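Local coordinates for protein serine--tRNA ligase (Pyrococcus horikoshii, PDB 2DQ0) that probably attaches serine to tRNA(Ser), and also to tRNA(Sec), using ATP, as a homodimeric class II aminoacyl-tRNA synthetase, at residues L199-F212 / I324-I336. Sequence-based numbering, arbitrary orientation.
Sequences LIRFALDRLIEKGF and IRNAEELFQELEI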
loop_
_atom_site.group_PDB
_atom_site.type_symbol
_atom_site.label_atom_id
_atom_site.label_comp_id
_atom_site.label_asym_id
_atom_site.label_seq_id
_atom_site.Cartn_x
_atom_site.Cartn_y
_atom_site.Cartn_z
ATOM N N LEU A 199 10.141 8.362 -13.489
ATOM C CA LEU A 199 11.059 7.230 -13.391
ATOM C C LEU A 199 10.345 5.883 -13.595
ATOM O O LEU A 199 10.895 4.984 -14.216
ATOM C CB LEU A 199 11.797 7.277 -12.042
ATOM C CG LEU A 199 12.986 8.252 -11.986
ATOM C CD1 LEU A 199 13.500 8.474 -10.548
ATOM C CD2 LEU A 199 14.087 7.677 -12.840
ATOM N N ILE A 200 9.121 5.762 -13.083
ATOM C CA ILE A 200 8.306 4.571 -13.240
ATOM C C ILE A 200 8.001 4.362 -14.747
ATOM O O ILE A 200 8.277 3.298 -15.293
ATOM C CB ILE A 200 6.975 4.717 -12.441
ATOM C CG1 ILE A 200 7.247 4.568 -10.947
ATOM C CG2 ILE A 200 5.929 3.660 -12.882
ATOM C CD1 ILE A 200 6.012 4.890 -10.080
ATOM N N ARG A 201 7.435 5.372 -15.405
ATOM C CA ARG A 201 7.117 5.291 -16.827
ATOM C C ARG A 201 8.327 4.959 -17.697
ATOM O O ARG A 201 8.244 4.112 -18.583
ATOM C CB ARG A 201 6.490 6.595 -17.334
ATOM C CG ARG A 201 4.973 6.669 -17.187
ATOM C CD ARG A 201 4.263 5.385 -17.657
ATOM N NE ARG A 201 4.392 5.062 -19.084
ATOM C CZ ARG A 201 3.612 5.557 -20.047
ATOM N NH1 ARG A 201 3.809 5.189 -21.306
ATOM N NH2 ARG A 201 2.641 6.425 -19.757
ATOM N N PHE A 202 9.445 5.630 -17.449
ATOM C CA PHE A 202 10.670 5.367 -18.195
ATOM C C PHE A 202 11.043 3.881 -18.063
ATOM O O PHE A 202 11.147 3.169 -19.061
ATOM C CB PHE A 202 11.781 6.267 -17.660
ATOM C CG PHE A 202 13.148 5.897 -18.120
ATOM C CD1 PHE A 202 13.482 5.940 -19.466
ATOM C CD2 PHE A 202 14.120 5.517 -17.197
ATOM C CE1 PHE A 202 14.772 5.610 -19.883
ATOM C CE2 PHE A 202 15.417 5.184 -17.604
ATOM C CZ PHE A 202 15.744 5.230 -18.944
ATOM N N ALA A 203 11.215 3.407 -16.831
ATOM C CA ALA A 203 11.562 2.007 -16.597
ATOM C C ALA A 203 10.564 1.117 -17.298
ATOM O O ALA A 203 10.920 0.212 -18.042
ATOM C CB ALA A 203 11.553 1.697 -15.108
ATOM N N LEU A 204 9.299 1.391 -17.029
ATOM C CA LEU A 204 8.197 0.648 -17.603
ATOM C C LEU A 204 8.285 0.554 -19.122
ATOM O O LEU A 204 8.169 -0.529 -19.682
ATOM C CB LEU A 204 6.894 1.322 -17.206
ATOM C CG LEU A 204 5.747 0.410 -16.815
ATOM C CD1 LEU A 204 6.249 -0.827 -16.067
ATOM C CD2 LEU A 204 4.814 1.215 -15.941
ATOM N N ASP A 205 8.499 1.693 -19.775
ATOM C CA ASP A 205 8.581 1.753 -21.229
ATOM C C ASP A 205 9.691 0.891 -21.809
ATOM O O ASP A 205 9.481 0.090 -22.728
ATOM C CB ASP A 205 8.776 3.206 -21.684
ATOM C CG ASP A 205 7.472 3.996 -21.707
ATOM O OD1 ASP A 205 6.378 3.419 -21.482
ATOM O OD2 ASP A 205 7.537 5.212 -21.957
ATOM N N ARG A 206 10.881 1.054 -21.267
ATOM C CA ARG A 206 12.006 0.305 -21.756
ATOM C C ARG A 206 11.857 -1.210 -21.621
ATOM O O ARG A 206 12.183 -1.933 -22.556
ATOM C CB ARG A 206 13.276 0.775 -21.062
ATOM C CG ARG A 206 14.303 1.296 -22.025
ATOM C CD ARG A 206 13.779 2.507 -22.733
ATOM N NE ARG A 206 14.859 3.421 -23.075
ATOM C CZ ARG A 206 14.662 4.677 -23.470
ATOM N NH1 ARG A 206 13.423 5.169 -23.584
ATOM N NH2 ARG A 206 15.705 5.459 -23.720
ATOM N N LEU A 207 11.390 -1.701 -20.477
ATOM C CA LEU A 207 11.224 -3.141 -20.317
ATOM C C LEU A 207 10.152 -3.625 -21.279
ATOM O O LEU A 207 10.259 -4.726 -21.834
ATOM C CB LEU A 207 10.848 -3.515 -18.887
ATOM C CG LEU A 207 12.034 -3.791 -17.957
ATOM C CD1 LEU A 207 12.744 -5.049 -18.421
ATOM C CD2 LEU A 207 12.995 -2.620 -17.938
ATOM N N ILE A 208 9.126 -2.802 -21.489
ATOM C CA ILE A 208 8.069 -3.162 -22.431
ATOM C C ILE A 208 8.651 -3.299 -23.843
ATOM O O ILE A 208 8.323 -4.234 -24.563
ATOM C CB ILE A 208 6.943 -2.123 -22.460
ATOM C CG1 ILE A 208 6.080 -2.255 -21.210
ATOM C CG2 ILE A 208 6.064 -2.340 -23.668
ATOM C CD1 ILE A 208 4.923 -1.282 -21.194
ATOM N N GLU A 209 9.513 -2.376 -24.247
ATOM C CA GLU A 209 10.114 -2.501 -25.567
ATOM C C GLU A 209 10.906 -3.823 -25.658
ATOM O O GLU A 209 10.984 -4.423 -26.723
ATOM C CB GLU A 209 11.066 -1.334 -25.861
ATOM C CG GLU A 209 10.486 0.050 -25.670
ATOM C CD GLU A 209 11.556 1.142 -25.707
ATOM O OE1 GLU A 209 11.218 2.321 -25.443
ATOM O OE2 GLU A 209 12.735 0.821 -25.999
ATOM N N LYS A 210 11.495 -4.275 -24.553
ATOM C CA LYS A 210 12.270 -5.511 -24.577
ATOM C C LYS A 210 11.416 -6.759 -24.458
ATOM O O LYS A 210 11.948 -7.848 -24.233
ATOM C CB LYS A 210 13.311 -5.522 -23.456
ATOM C CG LYS A 210 14.392 -4.463 -23.597
ATOM C CD LYS A 210 15.472 -4.611 -22.538
ATOM C CE LYS A 210 16.697 -3.828 -22.951
ATOM N NZ LYS A 210 17.738 -3.791 -21.896
ATOM N N GLY A 211 10.096 -6.598 -24.565
ATOM C CA GLY A 211 9.202 -7.738 -24.481
ATOM C C GLY A 211 8.547 -8.138 -23.168
ATOM O O GLY A 211 7.950 -9.227 -23.078
ATOM N N PHE A 212 8.632 -7.293 -22.144
ATOM C CA PHE A 212 8.009 -7.638 -20.858
ATOM C C PHE A 212 6.551 -7.174 -20.750
ATOM O O PHE A 212 6.224 -6.025 -21.090
ATOM C CB PHE A 212 8.825 -7.047 -19.715
ATOM C CG PHE A 212 10.142 -7.703 -19.528
ATOM C CD1 PHE A 212 11.079 -7.715 -20.563
ATOM C CD2 PHE A 212 10.448 -8.341 -18.323
ATOM C CE1 PHE A 212 12.312 -8.363 -20.401
ATOM C CE2 PHE A 212 11.671 -8.990 -18.146
ATOM C CZ PHE A 212 12.614 -9.005 -19.193
ATOM N N ILE A 324 20.246 -7.934 -15.320
ATOM C CA ILE A 324 21.177 -6.978 -14.707
ATOM C C ILE A 324 21.614 -5.933 -15.752
ATOM O O ILE A 324 21.794 -4.757 -15.428
ATOM C CB ILE A 324 22.438 -7.679 -14.091
ATOM C CG1 ILE A 324 23.326 -6.655 -13.376
ATOM C CG2 ILE A 324 23.249 -8.363 -15.172
ATOM C CD1 ILE A 324 22.709 -5.998 -12.155
ATOM N N ARG A 325 21.754 -6.359 -17.007
ATOM C CA ARG A 325 22.151 -5.447 -18.071
ATOM C C ARG A 325 20.989 -4.521 -18.370
ATOM O O ARG A 325 21.175 -3.363 -18.769
ATOM C CB ARG A 325 22.527 -6.209 -19.342
ATOM C CG ARG A 325 23.683 -7.191 -19.197
ATOM C CD ARG A 325 25.037 -6.524 -19.344
ATOM N NE ARG A 325 26.146 -7.462 -19.149
ATOM C CZ ARG A 325 27.432 -7.120 -19.251
ATOM N NH1 ARG A 325 27.769 -5.863 -19.547
ATOM N NH2 ARG A 325 28.383 -8.029 -19.053
ATOM N N ASN A 326 19.780 -5.037 -18.198
ATOM C CA ASN A 326 18.594 -4.225 -18.445
ATOM C C ASN A 326 18.580 -3.089 -17.443
ATOM O O ASN A 326 18.262 -1.964 -17.810
ATOM C CB ASN A 326 17.314 -5.059 -18.323
ATOM C CG ASN A 326 17.074 -5.945 -19.533
ATOM O OD1 ASN A 326 16.183 -6.783 -19.525
ATOM N ND2 ASN A 326 17.869 -5.761 -20.574
ATOM N N ALA A 327 18.931 -3.376 -16.184
ATOM C CA ALA A 327 18.975 -2.323 -15.158
ATOM C C ALA A 327 20.150 -1.391 -15.426
ATOM O O ALA A 327 20.020 -0.181 -15.283
ATOM C CB ALA A 327 19.099 -2.910 -13.782
ATOM N N GLU A 328 21.294 -1.947 -15.824
ATOM C CA GLU A 328 22.472 -1.122 -16.134
ATOM C C GLU A 328 22.169 -0.084 -17.206
ATOM O O GLU A 328 22.640 1.050 -17.117
ATOM C CB GLU A 328 23.652 -1.981 -16.617
ATOM C CG GLU A 328 24.286 -2.822 -15.549
ATOM C CD GLU A 328 25.501 -3.571 -16.028
ATOM O OE1 GLU A 328 26.492 -2.914 -16.416
ATOM O OE2 GLU A 328 25.468 -4.822 -16.005
ATOM N N GLU A 329 21.387 -0.471 -18.217
ATOM C CA GLU A 329 21.053 0.446 -19.301
ATOM C C GLU A 329 20.287 1.641 -18.808
ATOM O O GLU A 329 20.544 2.771 -19.241
ATOM C CB GLU A 329 20.235 -0.249 -20.380
ATOM C CG GLU A 329 21.052 -1.040 -21.385
ATOM C CD GLU A 329 20.166 -1.757 -22.395
ATOM O OE1 GLU A 329 19.241 -1.104 -22.923
ATOM O OE2 GLU A 329 20.391 -2.961 -22.666
ATOM N N LEU A 330 19.342 1.401 -17.903
ATOM C CA LEU A 330 18.537 2.492 -17.380
ATOM C C LEU A 330 19.391 3.531 -16.689
ATOM O O LEU A 330 19.258 4.731 -16.954
ATOM C CB LEU A 330 17.477 1.974 -16.411
ATOM C CG LEU A 330 16.440 1.081 -17.076
ATOM C CD1 LEU A 330 15.524 0.509 -16.013
ATOM C CD2 LEU A 330 15.670 1.884 -18.121
ATOM N N PHE A 331 20.277 3.081 -15.808
ATOM C CA PHE A 331 21.118 4.029 -15.103
ATOM C C PHE A 331 22.123 4.722 -15.999
ATOM O O PHE A 331 22.525 5.853 -15.723
ATOM C CB PHE A 331 21.758 3.358 -13.895
ATOM C CG PHE A 331 20.780 3.144 -12.772
ATOM C CD1 PHE A 331 20.643 4.109 -11.755
ATOM C CD2 PHE A 331 19.918 2.023 -12.783
ATOM C CE1 PHE A 331 19.661 3.971 -10.764
ATOM C CE2 PHE A 331 18.934 1.869 -11.807
ATOM C CZ PHE A 331 18.797 2.847 -10.782
ATOM N N GLN A 332 22.520 4.071 -17.087
ATOM C CA GLN A 332 23.419 4.737 -18.021
ATOM C C GLN A 332 22.637 5.870 -18.709
ATOM O O GLN A 332 23.145 6.993 -18.824
ATOM C CB GLN A 332 23.977 3.757 -19.044
ATOM C CG GLN A 332 24.908 2.745 -18.425
ATOM C CD GLN A 332 25.371 1.699 -19.408
ATOM O OE1 GLN A 332 26.025 0.727 -19.033
ATOM N NE2 GLN A 332 25.040 1.890 -20.669
ATOM N N GLU A 333 21.397 5.610 -19.131
ATOM C CA GLU A 333 20.611 6.678 -19.762
ATOM C C GLU A 333 20.355 7.815 -18.753
ATOM O O GLU A 333 20.303 8.998 -19.111
ATOM C CB GLU A 333 19.287 6.131 -20.311
ATOM C CG GLU A 333 19.482 5.039 -21.381
ATOM C CD GLU A 333 18.327 4.932 -22.381
ATOM O OE1 GLU A 333 17.516 3.979 -22.283
ATOM O OE2 GLU A 333 18.239 5.810 -23.267
ATOM N N LEU A 334 20.198 7.437 -17.487
ATOM C CA LEU A 334 19.970 8.378 -16.404
ATOM C C LEU A 334 21.291 9.087 -16.064
ATOM O O LEU A 334 21.338 9.955 -15.183
ATOM C CB LEU A 334 19.441 7.619 -15.185
ATOM C CG LEU A 334 17.972 7.781 -14.804
ATOM C CD1 LEU A 334 17.205 8.348 -15.939
ATOM C CD2 LEU A 334 17.400 6.459 -14.366
ATOM N N GLU A 335 22.353 8.698 -16.773
ATOM C CA GLU A 335 23.688 9.269 -16.597
ATOM C C GLU A 335 24.156 9.150 -15.143
ATOM O O GLU A 335 24.612 10.129 -14.533
ATOM C CB GLU A 335 23.695 10.746 -17.020
ATOM C CG GLU A 335 23.196 11.033 -18.437
ATOM C CD GLU A 335 23.073 12.529 -18.730
ATOM O OE1 GLU A 335 22.190 12.932 -19.533
ATOM O OE2 GLU A 335 23.866 13.313 -18.157
ATOM N N ILE A 336 24.043 7.945 -14.591
ATOM C CA ILE A 336 24.462 7.719 -13.213
ATOM C C ILE A 336 25.643 6.759 -13.148
ATOM O O ILE A 336 25.504 5.561 -13.417
ATOM C CB ILE A 336 23.309 7.153 -12.338
ATOM C CG1 ILE A 336 22.110 8.113 -12.357
ATOM C CG2 ILE A 336 23.794 6.988 -10.891
ATOM C CD1 ILE A 336 22.381 9.488 -11.705
#
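R206 reaches across to E333 and holds its carboxylate side-on, NE bonding to OE1 at 2.8 Å and NH2 to OE2 at 2.6 Å. The guanidinium and carboxylate planes are 43° apart, so the two-pronged salt bridge is twisted rather than flat. The bend in the arginine chain at chi2 and chi3 turns NE as well as NH2 toward the acid. F202 lies beside this pair: its CE1 sits over the centre of one guanidinium face and so limits how far the group can swing on that side.

With CG anti to the backbone N (chi1 167°), the F202 ring leans toward helix 324-333, where CD2 of L330 meets it obliquely. One branch of L330 thus serves the ring while the other, CD1, faces the small A203, CB to CD1 being 4.2 Å. Alanine suits this place because the CA atoms of A203 and L330 are just 7.0 Å apart. L334 continues the apolar seam, its CD2 lying 3.8 Å from CD2 of L199.

Beyond the end of helix 199-209, K210 stretches an extended chain past N326 toward OE2 of E329, a weak salt bridge whose nitrogen position is uncertain. G211, at positive phi, closes that helix in a Schellman motif, a backbone shape that favours glycine.

The two helix segments cross steeply in the catalytic core, with 133° between their N-to-C directions. A203 and L207 also rest on strand 301-311, V433 packs against F202, R206 and E333, and I200 and L204 meet L197 of the second subunit, so helix 199-209 packs on helix 324-333 with one side and forms part of the dimer interface with another.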